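Local coordinates for protein alanine dehydrogenase/pyridine nucleotide transhydrogenase (Mycobacterium smegmatis str. MC2 155, PDB 3P2Y) that probably acts as the alpha 1 subunit of a transhydrogenase that couples hydride transfer between NADH and NADP to proton pumping across the membrane, at residues 138-143 / 365-370; 107-112 / 132-137; 186-191 / 261-266. One frame throughout, in Å; residues are numbered along the deposited sequence. Where two conformers were deposited one is given.

Contact 1: residues 138-143 / 365-370; sequences PRISRA and TDEIVA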
loop_
_atom_site.group_PDB
_atom_site.type_symbol
_atom_site.label_atom_id
_atom_site.label_comp_id
_atom_site.label_asym_id
_atom_site.label_seq_id
_atom_site.Cartn_x
_atom_site.Cartn_y
_atom_site.Cartn_z
ATOM N N PRO A 138 14.736 -14.328 26.063
ATOM C CA PRO A 138 15.955 -13.517 26.171
ATOM C C PRO A 138 16.660 -13.386 24.832
ATOM O O PRO A 138 16.533 -14.278 23.967
ATOM C CB PRO A 138 16.807 -14.279 27.206
ATOM C CG PRO A 138 16.270 -15.653 27.247
ATOM C CD PRO A 138 14.814 -15.581 26.831
ATOM N N ARG A 139 17.388 -12.273 24.664
ATOM C CA ARG A 139 18.077 -12.001 23.412
ATOM C C ARG A 139 19.436 -12.688 23.438
ATOM O O ARG A 139 20.468 -12.046 23.609
ATOM C CB ARG A 139 18.247 -10.494 23.206
ATOM N N ILE A 140 19.404 -14.007 23.297
ATOM C CA ILE A 140 20.599 -14.860 23.318
ATOM C C ILE A 140 20.599 -15.749 22.070
ATOM O O ILE A 140 19.539 -15.975 21.442
ATOM C CB ILE A 140 20.700 -15.716 24.604
ATOM C CG1 ILE A 140 19.553 -16.748 24.683
ATOM C CG2 ILE A 140 20.774 -14.814 25.880
ATOM C CD1 ILE A 140 19.675 -17.719 25.872
ATOM N N SER A 141 21.780 -16.256 21.718
ATOM C CA SER A 141 21.991 -17.048 20.494
ATOM C C SER A 141 21.001 -18.208 20.356
ATOM O O SER A 141 20.386 -18.410 19.293
ATOM C CB SER A 141 23.435 -17.585 20.462
ATOM O OG SER A 141 23.768 -18.106 19.178
ATOM N N ARG A 142 20.865 -18.975 21.433
ATOM C CA ARG A 142 20.018 -20.178 21.457
ATOM C C ARG A 142 18.534 -19.837 21.200
ATOM O O ARG A 142 17.734 -20.724 20.867
ATOM C CB ARG A 142 20.108 -20.914 22.801
ATOM C CG ARG A 142 21.408 -21.689 23.070
ATOM C CD ARG A 142 21.305 -22.486 24.376
ATOM N NE ARG A 142 20.133 -23.359 24.409
ATOM C CZ ARG A 142 19.138 -23.287 25.308
ATOM N NH1 ARG A 142 19.142 -22.382 26.279
ATOM N NH2 ARG A 142 18.130 -24.143 25.241
ATOM N N ALA A 143 18.174 -18.571 21.404
ATOM C CA ALA A 143 16.755 -18.149 21.304
ATOM C C ALA A 143 16.479 -17.395 19.999
ATOM O O ALA A 143 15.381 -16.847 19.797
ATOM C CB ALA A 143 16.376 -17.292 22.501
ATOM N N THR A 365 16.225 -24.816 34.622
ATOM C CA THR A 365 17.658 -24.521 34.616
ATOM C C THR A 365 18.069 -24.004 33.259
ATOM O O THR A 365 19.173 -23.503 33.074
ATOM C CB THR A 365 18.521 -25.745 35.007
ATOM O OG1 THR A 365 18.481 -26.735 33.966
ATOM C CG2 THR A 365 18.026 -26.339 36.309
ATOM N N ASP A 366 17.162 -24.130 32.302
ATOM C CA ASP A 366 17.383 -23.558 30.981
ATOM C C ASP A 366 16.985 -22.080 31.052
ATOM O O ASP A 366 15.830 -21.758 31.341
ATOM C CB ASP A 366 16.553 -24.322 29.955
ATOM C CG ASP A 366 16.733 -23.786 28.525
ATOM O OD1 ASP A 366 16.865 -22.549 28.356
ATOM O OD2 ASP A 366 16.715 -24.621 27.587
ATOM N N GLU A 367 17.965 -21.216 30.770
ATOM C CA GLU A 367 17.843 -19.763 30.845
ATOM C C GLU A 367 16.635 -19.188 30.075
ATOM O O GLU A 367 16.025 -18.203 30.475
ATOM C CB GLU A 367 19.145 -19.152 30.319
ATOM C CG GLU A 367 19.599 -19.709 28.943
ATOM C CD GLU A 367 20.602 -20.871 28.994
ATOM O OE1 GLU A 367 21.289 -21.050 27.962
ATOM O OE2 GLU A 367 20.701 -21.598 30.023
ATOM N N ILE A 368 16.308 -19.806 28.949
ATOM C CA ILE A 368 15.212 -19.324 28.096
ATOM C C ILE A 368 13.880 -19.580 28.792
ATOM O O ILE A 368 12.994 -18.715 28.813
ATOM C CB ILE A 368 15.221 -20.011 26.685
ATOM C CG1 ILE A 368 16.466 -19.591 25.893
ATOM C CG2 ILE A 368 13.919 -19.687 25.910
ATOM C CD1 ILE A 368 16.676 -20.334 24.576
ATOM N N VAL A 369 13.758 -20.786 29.343
ATOM C CA VAL A 369 12.573 -21.220 30.056
ATOM C C VAL A 369 12.373 -20.382 31.330
ATOM O O VAL A 369 11.280 -19.874 31.592
ATOM C CB VAL A 369 12.680 -22.754 30.375
ATOM C CG1 VAL A 369 11.489 -23.228 31.249
ATOM C CG2 VAL A 369 12.804 -23.574 29.058
ATOM N N ALA A 370 13.439 -20.224 32.120
ATOM C CA ALA A 370 13.361 -19.436 33.343
ATOM C C ALA A 370 13.059 -17.946 33.078
ATOM O O ALA A 370 12.229 -17.354 33.783
ATOM C CB ALA A 370 14.655 -19.591 34.155
#

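Contact 2: residues 107-112 / 132-137; sequences VLIGFL and FAMESI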
loop_
_atom_site.group_PDB
_atom_site.type_symbol
_atom_site.label_atom_id
_atom_site.label_comp_id
_atom_site.label_asym_id
_atom_site.label_seq_id
_atom_site.Cartn_x
_atom_site.Cartn_y
_atom_site.Cartn_z
ATOM N N VAL A 107 -0.032 -25.190 30.405
ATOM C CA VAL A 107 0.961 -24.192 30.012
ATOM C C VAL A 107 0.278 -23.249 29.025
ATOM O O VAL A 107 -0.530 -23.687 28.212
ATOM C CB VAL A 107 2.188 -24.884 29.361
ATOM C CG1 VAL A 107 3.102 -23.894 28.570
ATOM C CG2 VAL A 107 3.040 -25.616 30.429
ATOM N N LEU A 108 0.601 -21.960 29.119
ATOM C CA LEU A 108 0.129 -20.971 28.150
ATOM C C LEU A 108 1.352 -20.294 27.563
ATOM O O LEU A 108 2.282 -19.932 28.306
ATOM C CB LEU A 108 -0.736 -19.912 28.845
ATOM C CG LEU A 108 -1.182 -18.723 27.971
ATOM C CD1 LEU A 108 -2.195 -19.133 26.884
ATOM C CD2 LEU A 108 -1.786 -17.609 28.879
ATOM N N ILE A 109 1.360 -20.136 26.241
ATOM C CA ILE A 109 2.459 -19.444 25.548
ATOM C C ILE A 109 1.811 -18.385 24.697
ATOM O O ILE A 109 0.878 -18.696 23.955
ATOM C CB ILE A 109 3.247 -20.388 24.607
ATOM C CG1 ILE A 109 3.983 -21.469 25.429
ATOM C CG2 ILE A 109 4.266 -19.569 23.741
ATOM C CD1 ILE A 109 4.590 -22.631 24.584
ATOM N N GLY A 110 2.314 -17.144 24.777
ATOM C CA GLY A 110 1.797 -16.073 23.897
ATOM C C GLY A 110 2.459 -14.747 24.235
ATOM O O GLY A 110 3.349 -14.708 25.083
ATOM N N PHE A 111 2.012 -13.661 23.614
ATOM C CA PHE A 111 2.405 -12.341 24.102
ATOM C C PHE A 111 1.576 -12.119 25.352
ATOM O O PHE A 111 0.354 -12.194 25.295
ATOM C CB PHE A 111 2.106 -11.226 23.101
ATOM C CG PHE A 111 3.018 -11.216 21.903
ATOM C CD1 PHE A 111 4.391 -11.041 22.045
ATOM C CD2 PHE A 111 2.495 -11.345 20.614
ATOM C CE1 PHE A 111 5.239 -10.999 20.920
ATOM C CE2 PHE A 111 3.319 -11.323 19.499
ATOM C CZ PHE A 111 4.719 -11.156 19.641
ATOM N N LEU A 112 2.244 -11.908 26.487
ATOM C CA LEU A 112 1.549 -11.760 27.762
ATOM C C LEU A 112 1.743 -10.409 28.426
ATOM O O LEU A 112 1.415 -10.267 29.604
ATOM C CB LEU A 112 1.929 -12.893 28.752
ATOM C CG LEU A 112 1.662 -14.310 28.242
ATOM C CD1 LEU A 112 2.192 -15.399 29.215
ATOM C CD2 LEU A 112 0.177 -14.531 27.980
ATOM N N PHE A 132 4.335 -18.525 29.641
ATOM C CA PHE A 132 5.593 -18.039 29.076
ATOM C C PHE A 132 5.265 -16.880 28.173
ATOM O O PHE A 132 4.471 -17.041 27.264
ATOM C CB PHE A 132 6.302 -19.143 28.289
ATOM C CG PHE A 132 6.682 -20.337 29.146
ATOM C CD1 PHE A 132 7.924 -20.372 29.774
ATOM C CD2 PHE A 132 5.776 -21.377 29.368
ATOM C CE1 PHE A 132 8.286 -21.465 30.589
ATOM C CE2 PHE A 132 6.110 -22.465 30.203
ATOM C CZ PHE A 132 7.379 -22.502 30.799
ATOM N N ALA A 133 5.852 -15.719 28.454
ATOM C CA ALA A 133 5.636 -14.487 27.653
ATOM C C ALA A 133 6.654 -14.428 26.510
ATOM O O ALA A 133 7.887 -14.428 26.738
ATOM C CB ALA A 133 5.797 -13.240 28.540
ATOM N N MET A 134 6.160 -14.350 25.283
ATOM C CA MET A 134 7.071 -14.301 24.146
ATOM C C MET A 134 7.921 -13.018 24.178
ATOM O O MET A 134 9.050 -13.020 23.694
ATOM C CB MET A 134 6.299 -14.448 22.830
ATOM C CG MET A 134 5.630 -15.847 22.642
ATOM S SD MET A 134 6.823 -17.232 22.686
ATOM C CE MET A 134 7.719 -16.936 21.131
ATOM N N GLU A 135 7.404 -11.948 24.780
ATOM C CA GLU A 135 8.187 -10.710 24.909
ATOM C C GLU A 135 9.416 -10.902 25.795
ATOM O O GLU A 135 10.363 -10.098 25.723
ATOM C CB GLU A 135 7.340 -9.569 25.521
ATOM C CG GLU A 135 6.044 -9.222 24.786
ATOM C CD GLU A 135 4.811 -9.909 25.397
ATOM O OE1 GLU A 135 4.919 -11.065 25.867
ATOM O OE2 GLU A 135 3.718 -9.308 25.354
ATOM N N SER A 136 9.392 -11.928 26.648
ATOM C CA SER A 136 10.435 -12.164 27.656
ATOM C C SER A 136 11.454 -13.223 27.237
ATOM O O SER A 136 12.339 -13.575 28.039
ATOM C CB SER A 136 9.819 -12.517 29.020
ATOM O OG SER A 136 9.062 -11.398 29.516
ATOM N N ILE A 137 11.358 -13.703 25.990
ATOM C CA ILE A 137 12.381 -14.580 25.417
ATOM C C ILE A 137 13.694 -13.782 25.427
ATOM O O ILE A 137 13.752 -12.673 24.912
ATOM C CB ILE A 137 12.029 -15.008 23.952
ATOM C CG1 ILE A 137 10.739 -15.854 23.917
ATOM C CG2 ILE A 137 13.202 -15.793 23.296
ATOM C CD1 ILE A 137 10.895 -17.231 24.503
#

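Contact 3: residues 186-191 / 261-266; sequences SALVLG and DAITKF. With NA (sodium ion), chain E.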
loop_
_atom_site.group_PDB
_atom_site.type_symbol
_atom_site.label_atom_id
_atom_site.label_comp_id
_atom_site.label_asym_id
_atom_site.label_seq_id
_atom_site.Cartn_x
_atom_site.Cartn_y
_atom_site.Cartn_z
ATOM N N SER A 186 12.512 10.751 -0.943
ATOM C CA SER A 186 13.500 10.509 0.104
ATOM C C SER A 186 12.763 9.990 1.336
ATOM O O SER A 186 11.768 10.572 1.747
ATOM C CB SER A 186 14.286 11.771 0.435
ATOM O OG SER A 186 15.096 12.158 -0.665
ATOM N N ALA A 187 13.250 8.885 1.891
ATOM C CA ALA A 187 12.649 8.278 3.080
ATOM C C ALA A 187 13.650 8.291 4.227
ATOM O O ALA A 187 14.827 7.963 4.047
ATOM C CB ALA A 187 12.216 6.838 2.786
ATOM N N LEU A 188 13.152 8.691 5.396
ATOM C CA LEU A 188 13.941 8.705 6.643
ATOM C C LEU A 188 13.305 7.765 7.654
ATOM O O LEU A 188 12.083 7.812 7.873
ATOM C CB LEU A 188 13.935 10.130 7.232
ATOM C CG LEU A 188 14.521 10.316 8.645
ATOM C CD1 LEU A 188 16.043 10.070 8.617
ATOM C CD2 LEU A 188 14.260 11.758 9.081
ATOM N N VAL A 189 14.122 6.897 8.256
ATOM C CA VAL A 189 13.609 6.004 9.300
ATOM C C VAL A 189 14.275 6.408 10.604
ATOM O O VAL A 189 15.510 6.498 10.679
ATOM C CB VAL A 189 13.898 4.529 8.951
ATOM C CG1 VAL A 189 13.425 3.581 10.078
ATOM C CG2 VAL A 189 13.150 4.177 7.627
ATOM N N LEU A 190 13.446 6.653 11.616
ATOM C CA LEU A 190 13.929 7.072 12.939
ATOM C C LEU A 190 13.688 5.928 13.907
ATOM O O LEU A 190 12.525 5.537 14.160
ATOM C CB LEU A 190 13.174 8.342 13.378
ATOM C CG LEU A 190 13.373 9.578 12.488
ATOM C CD1 LEU A 190 12.506 10.744 13.068
ATOM C CD2 LEU A 190 14.886 9.988 12.372
ATOM N N GLY A 191 14.785 5.357 14.401
ATOM C CA GLY A 191 14.738 4.139 15.232
ATOM C C GLY A 191 14.988 2.978 14.294
ATOM O O GLY A 191 14.119 2.643 13.482
ATOM N N ASP A 261 15.356 19.897 11.683
ATOM C CA ASP A 261 15.650 20.401 10.338
ATOM C C ASP A 261 15.788 19.279 9.319
ATOM O O ASP A 261 15.307 19.389 8.182
ATOM C CB ASP A 261 16.958 21.206 10.320
ATOM C CG ASP A 261 16.863 22.518 11.082
ATOM O OD1 ASP A 261 15.741 22.969 11.413
ATOM O OD2 ASP A 261 17.940 23.104 11.358
ATOM N N ALA A 262 16.459 18.202 9.721
ATOM C CA ALA A 262 16.650 17.093 8.809
ATOM C C ALA A 262 15.295 16.519 8.387
ATOM O O ALA A 262 15.081 16.285 7.201
ATOM C CB ALA A 262 17.526 16.044 9.411
ATOM N N ILE A 263 14.389 16.328 9.343
ATOM C CA ILE A 263 13.052 15.735 9.054
ATOM C C ILE A 263 12.296 16.498 7.964
ATOM O O ILE A 263 11.629 15.894 7.098
ATOM C CB ILE A 263 12.203 15.604 10.336
ATOM C CG1 ILE A 263 12.792 14.541 11.278
ATOM C CG2 ILE A 263 10.708 15.322 10.015
ATOM C CD1 ILE A 263 12.346 14.719 12.734
ATOM N N THR A 264 12.420 17.829 7.973
ATOM C CA THR A 264 11.658 18.648 7.026
ATOM C C THR A 264 11.991 18.340 5.588
ATOM O O THR A 264 11.196 18.654 4.701
ATOM C CB THR A 264 11.865 20.192 7.267
ATOM O OG1 THR A 264 13.204 20.586 6.915
ATOM C CG2 THR A 264 11.572 20.534 8.702
ATOM N N LYS A 265 13.149 17.707 5.358
ATOM C CA LYS A 265 13.658 17.449 4.000
ATOM C C LYS A 265 13.108 16.171 3.346
ATOM O O LYS A 265 13.354 15.937 2.163
ATOM C CB LYS A 265 15.187 17.340 3.954
ATOM C CG LYS A 265 15.971 18.490 4.593
ATOM C CD LYS A 265 15.552 19.836 4.041
ATOM C CE LYS A 265 16.572 20.908 4.428
ATOM N NZ LYS A 265 16.117 22.248 3.953
ATOM N N PHE A 266 12.364 15.373 4.091
ATOM C CA PHE A 266 11.988 14.028 3.598
ATOM C C PHE A 266 10.534 13.930 3.172
ATOM O O PHE A 266 9.668 14.613 3.748
ATOM C CB PHE A 266 12.290 12.980 4.667
ATOM C CG PHE A 266 13.759 12.725 4.828
ATOM C CD1 PHE A 266 14.389 11.758 4.065
ATOM C CD2 PHE A 266 14.508 13.497 5.719
ATOM C CE1 PHE A 266 15.776 11.536 4.208
ATOM C CE2 PHE A 266 15.886 13.307 5.854
ATOM C CZ PHE A 266 16.515 12.332 5.098
HETATM NA NA NA E . 13.217 16.886 -0.311
HETATM O O HOH W 1 12.823 19.278 0.753
HETATM O O HOH W 2 15.624 15.730 0.117
HETATM O O HOH W 3 12.784 14.773 -1.042
HETATM O O HOH W 4 12.206 17.327 -2.557
HETATM O O HOH W 5 10.343 16.796 0.510
#

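Contact 1: residues 138-143 / 365-370
Ile368 is wedged between Pro138, Ile140, Ala143 and Arg142, and around it the contact is at its tightest. With CG1 beside the backbone N and anti to the carbonyl carbon (chi1 -66°), its side chain reaches along the loop, so that Ile368 CD1 stands 3.7 Å from CB of Ala143. One bond nearer its backbone, Ile368 CG1 is touched by CD1 of Ile140, also at 3.7 Å, and the pyrrolidine of Pro138 closes the far end with CG 3.9 Å from Ile368 CA. Leu350 and Leu353 of helix 336-354 add to the apolar surroundings of the isoleucine.

The looser, more exposed side belongs to Arg142. One face of its guanidinium rests on Ile368 CD1, offset toward the rim, while the nitrogens turn to Asp366. The grip is end-on and twofold: Arg142 NH2 reaches Asp366 OD2 at 2.8 Å and Arg142 NH1 reaches Asp366 OD1 at 3.1 Å, the latter nearly straight (172° at the hydrogen). The two flat groups are nonetheless twisted 53° apart, and OD1 is met from above the carboxylate plane. Asp366 OD1 accepts a second time, from Ile368 N at 2.9 Å, nearly along its C-O axis. A weak further bond from Arg142 NH1 to Glu367 OE1 is uncertain, since Glu367 has two conformers.

Asp366 thus works in two directions, and the arrangement is that of an N-capped helix start whose capping carboxylate also takes a two-nitrogen salt bridge, here fastening helix 367-372 to the loop after strand 130-133.

Contact 2: residues 107-112 / 132-137
Gly110 O is gripped from two successive residues of the neighbouring segment: Met134 N donates to it at 2.8 Å, and Ala133 CA adds a C-H...O contact to Gly110 O at 3.4 Å. The same strand pair is joined further back by Phe132 N to Leu108 O at 2.8 Å, and by a longer bond from Gly110 N to Phe132 O. These are the links of parallel strands 107-110 and 130-133, the two strands of a beta-alpha-beta unit whose helix is 118-126.

Side chains fill in on both faces. On the face of Ile109 and Phe132, Val107 CG1 sits at the edge of the Phe132 ring, 3.7 Å from CE2. Ile109 CG2, anti to the backbone N, meets Met134 SD at 3.6 Å; Val347 and Leu354 of helix 336-354 also touch Ile109. Across the sheet, Leu112 CB packs on Ala133 CB.

Beyond the strand ends the backbone pairing gives way to a side chain. Glu135, bent at chi2 (97°), brings its carboxylate back to the 107-112 segment, where Glu135 OE1 accepts from Leu112 N at 2.9 Å through its syn lone pair. The other oxygen, OE2, takes the N-H of Ala113. The carboxylate also lies at the edge of the Phe111 ring, the two planes 71° apart, with Glu135 OE2 3.4 Å from Phe111 CB. One acidic group therefore satisfies two successive amides where the strand pairing has ended, a pattern consistent with an ionised carboxylate that holds the start of the loop leaving strand 107-110.

Contact 3: residues 186-191 / 261-266
Strand 186-190 of the probable Rossmann-type domain is covered on one face by the end of helix 249-263 and the turn after it, where Leu188 meets Ile263 and Phe266. Leu188 CB lies over the centre of the Phe266 ring, 3.5 Å from its centroid and only 11° off the normal, a CH-pi contact. The leucine leaves CG anti to its backbone N (chi1 171°), which carries Leu188 CD2 past the ring to Ile263, 3.8 Å from CG1. One step further along the same face, Leu190 CD1 meets Ile263 CD1 at 4.0 Å. At the other end, Ser186 CB touches Phe266 CD1 at 3.6 Å, approaching obliquely.

No hydrogen bond crosses between the segments; the polar work is done alongside. A type I turn from Ile263 to Phe266 leads from the helix toward strand 268-271, which pairs with strand 186-190. Lys265 O, within that turn, binds a sodium ion at 2.6 Å, with waters around the ion, one of them distant. Ala187 and Val189 face the opposite way, onto helix 194-206.

Strand, glycine turn and helix, with Gly191 opening a probable GxGxxG pattern, and helices on both faces of the parallel strands 209-213, 186-190 and 268-271, are consistent with a Rossmann fold.

Overall arrangement
Followed from the N terminus, the chain first closes contact 2, a short loop in which strand 107-110 runs through helix 118-126 to strand 130-133. Directly afterwards, residues 138-143 open contact 1, whose partner arrives only at 365-370, after 221 intervening residues. Contact 3 falls within that long excursion, joining strand 186-190 to the end of helix 249-263. No loops cross. Contacts 1 and 2 touch, Ile137 and Phe132 meeting helix 367-372, so the chain's end returns to the edge strand of the N-terminal sheet. Contact 3 lies about 35 Å, centre to centre, from contact 2, in the other domain.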